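PDB 2CYA: tyrosine--tRNA ligase from Aeropyrum pernix, which catalyses the ATP-dependent attachment of tyrosine to its cognate tRNA, probably by way of a tyrosyl-adenylate intermediate. Local coordinates for residues G46-G51 and V248-S253. Residues are numbered along the deposited sequence; the frame is centred on the assembly and turned at random.
Sequences GVAHIG and VFVVDS. With SO4 (sulfate ion), chain C.
H49 and F249 meet backbone to backbone in a single beta bridge. Two hydrogen bonds flank the pair: V250 N gives to A48 O (3.0 Å, 171°), and I50 N gives to V248 O (2.8 Å). I50 N lies nearly in line with the V248 C=O bond, though its N-H is bent, at 154°. H49 CB lies 3.2 Å from the same oxygen.

Apolar contacts flank the bridge. I50 CD1 rests on V248 CB at 3.8 Å. The V47 and V251 side chains cross at about a right angle beside helix 349-360, with V47 CG1 and V251 CG2 4.0 Å apart.

The F249 ring turns its edge to a carbonyl, with CD2 3.5 Å from V47 O.

Polar side chains hold the backbone on each segment. D252 OD2 accepts from F249 N above the carboxylate plane and forms a salt bridge with K260. H49 CG sits between its backbone N and carbonyl carbon (chi1 56°), and ND1 accepts from G51 N at the start of helix 51-64. NE2 donates to sulfate O4 (3.0 Å).

H49 belongs to the HIGH-like motif of class I synthetases, here HIGW. K241 of the KMSKS loop and W52 bind the same sulfate, consistent with H49 presenting an N-H to an anion in the ATP site.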
loop_
_atom_site.group_PDB
_atom_site.type_symbol
_atom_site.label_atom_id
_atom_site.label_comp_id
_atom_site.label_asym_id
_atom_site.label_seq_id
_atom_site.Cartn_x
_atom_site.Cartn_y
_atom_site.Cartn_z
ATOM N N GLY A 46 15.513 -14.680 -10.509
ATOM C CA GLY A 46 16.329 -15.866 -10.703
ATOM C C GLY A 46 17.388 -15.629 -11.767
ATOM O O GLY A 46 17.641 -14.493 -12.153
ATOM N N VAL A 47 18.009 -16.695 -12.253
ATOM C CA VAL A 47 19.031 -16.537 -13.277
ATOM C C VAL A 47 18.363 -16.157 -14.598
ATOM O O VAL A 47 17.373 -16.761 -15.013
ATOM C CB VAL A 47 19.834 -17.843 -13.477
ATOM C CG1 VAL A 47 20.973 -17.606 -14.475
ATOM C CG2 VAL A 47 20.383 -18.332 -12.135
ATOM N N ALA A 48 18.906 -15.141 -15.256
ATOM C CA ALA A 48 18.351 -14.711 -16.524
ATOM C C ALA A 48 18.341 -15.839 -17.566
ATOM O O ALA A 48 19.309 -16.586 -17.701
ATOM C CB ALA A 48 19.142 -13.539 -17.050
ATOM N N HIS A 49 17.231 -15.974 -18.281
ATOM C CA HIS A 49 17.156 -16.969 -19.336
ATOM C C HIS A 49 17.036 -16.181 -20.646
ATOM O O HIS A 49 16.865 -14.966 -20.626
ATOM C CB HIS A 49 15.986 -17.932 -19.110
ATOM C CG HIS A 49 14.657 -17.265 -18.984
ATOM N ND1 HIS A 49 13.990 -16.726 -20.063
ATOM C CD2 HIS A 49 13.847 -17.090 -17.913
ATOM C CE1 HIS A 49 12.823 -16.249 -19.662
ATOM N NE2 HIS A 49 12.711 -16.458 -18.362
ATOM N N ILE A 50 17.116 -16.854 -21.784
ATOM C CA ILE A 50 17.122 -16.120 -23.041
ATOM C C ILE A 50 15.895 -15.283 -23.352
ATOM O O ILE A 50 15.965 -14.373 -24.175
ATOM C CB ILE A 50 17.419 -17.069 -24.214
ATOM C CG1 ILE A 50 16.339 -18.170 -24.313
ATOM C CG2 ILE A 50 18.809 -17.678 -24.012
ATOM C CD1 ILE A 50 16.514 -19.060 -25.542
ATOM N N GLY A 51 14.781 -15.570 -22.680
ATOM C CA GLY A 51 13.567 -14.820 -22.933
ATOM C C GLY A 51 13.719 -13.354 -22.613
ATOM O O GLY A 51 13.125 -12.491 -23.264
ATOM N N VAL A 248 16.171 -21.924 -21.465
ATOM C CA VAL A 248 17.597 -21.863 -21.697
ATOM C C VAL A 248 18.149 -20.692 -20.893
ATOM O O VAL A 248 17.787 -19.540 -21.139
ATOM C CB VAL A 248 17.900 -21.668 -23.197
ATOM C CG1 VAL A 248 19.407 -21.617 -23.431
ATOM C CG2 VAL A 248 17.272 -22.815 -23.990
ATOM N N PHE A 249 19.001 -20.976 -19.914
ATOM C CA PHE A 249 19.577 -19.896 -19.107
ATOM C C PHE A 249 20.845 -19.355 -19.765
ATOM O O PHE A 249 21.499 -20.065 -20.537
ATOM C CB PHE A 249 19.893 -20.384 -17.693
ATOM C CG PHE A 249 18.697 -20.902 -16.962
ATOM C CD1 PHE A 249 18.414 -22.258 -16.940
ATOM C CD2 PHE A 249 17.816 -20.020 -16.336
ATOM C CE1 PHE A 249 17.260 -22.737 -16.306
ATOM C CE2 PHE A 249 16.660 -20.488 -15.700
ATOM C CZ PHE A 249 16.383 -21.847 -15.686
ATOM N N VAL A 250 21.191 -18.107 -19.452
ATOM C CA VAL A 250 22.362 -17.495 -20.053
ATOM C C VAL A 250 23.641 -18.153 -19.595
ATOM O O VAL A 250 24.705 -17.811 -20.088
ATOM C CB VAL A 250 22.456 -15.962 -19.770
ATOM C CG1 VAL A 250 21.287 -15.242 -20.421
ATOM C CG2 VAL A 250 22.498 -15.698 -18.282
ATOM N N VAL A 251 23.545 -19.093 -18.654
ATOM C CA VAL A 251 24.740 -19.784 -18.187
ATOM C C VAL A 251 24.699 -21.285 -18.444
ATOM O O VAL A 251 25.513 -22.024 -17.893
ATOM C CB VAL A 251 25.029 -19.561 -16.669
ATOM C CG1 VAL A 251 25.344 -18.084 -16.394
ATOM C CG2 VAL A 251 23.857 -20.050 -15.830
ATOM N N ASP A 252 23.755 -21.743 -19.261
ATOM C CA ASP A 252 23.691 -23.164 -19.597
ATOM C C ASP A 252 24.893 -23.484 -20.491
ATOM O O ASP A 252 25.353 -22.629 -21.258
ATOM C CB ASP A 252 22.424 -23.508 -20.398
ATOM C CG ASP A 252 21.206 -23.675 -19.533
ATOM O OD1 ASP A 252 21.376 -23.908 -18.327
ATOM O OD2 ASP A 252 20.073 -23.588 -20.065
ATOM N N SER A 253 25.374 -24.722 -20.407
ATOM C CA SER A 253 26.509 -25.173 -21.215
ATOM C C SER A 253 26.046 -25.346 -22.653
ATOM O O SER A 253 24.838 -25.384 -22.912
ATOM C CB SER A 253 27.021 -26.522 -20.689
ATOM O OG SER A 253 26.027 -27.534 -20.845
HETATM S S SO4 C . 10.212 -14.975 -15.634
HETATM O O1 SO4 C . 9.586 -15.030 -17.029
HETATM O O2 SO4 C . 10.047 -13.545 -15.122
HETATM O O3 SO4 C . 9.434 -15.810 -14.790
HETATM O O4 SO4 C . 11.606 -15.130 -15.853
#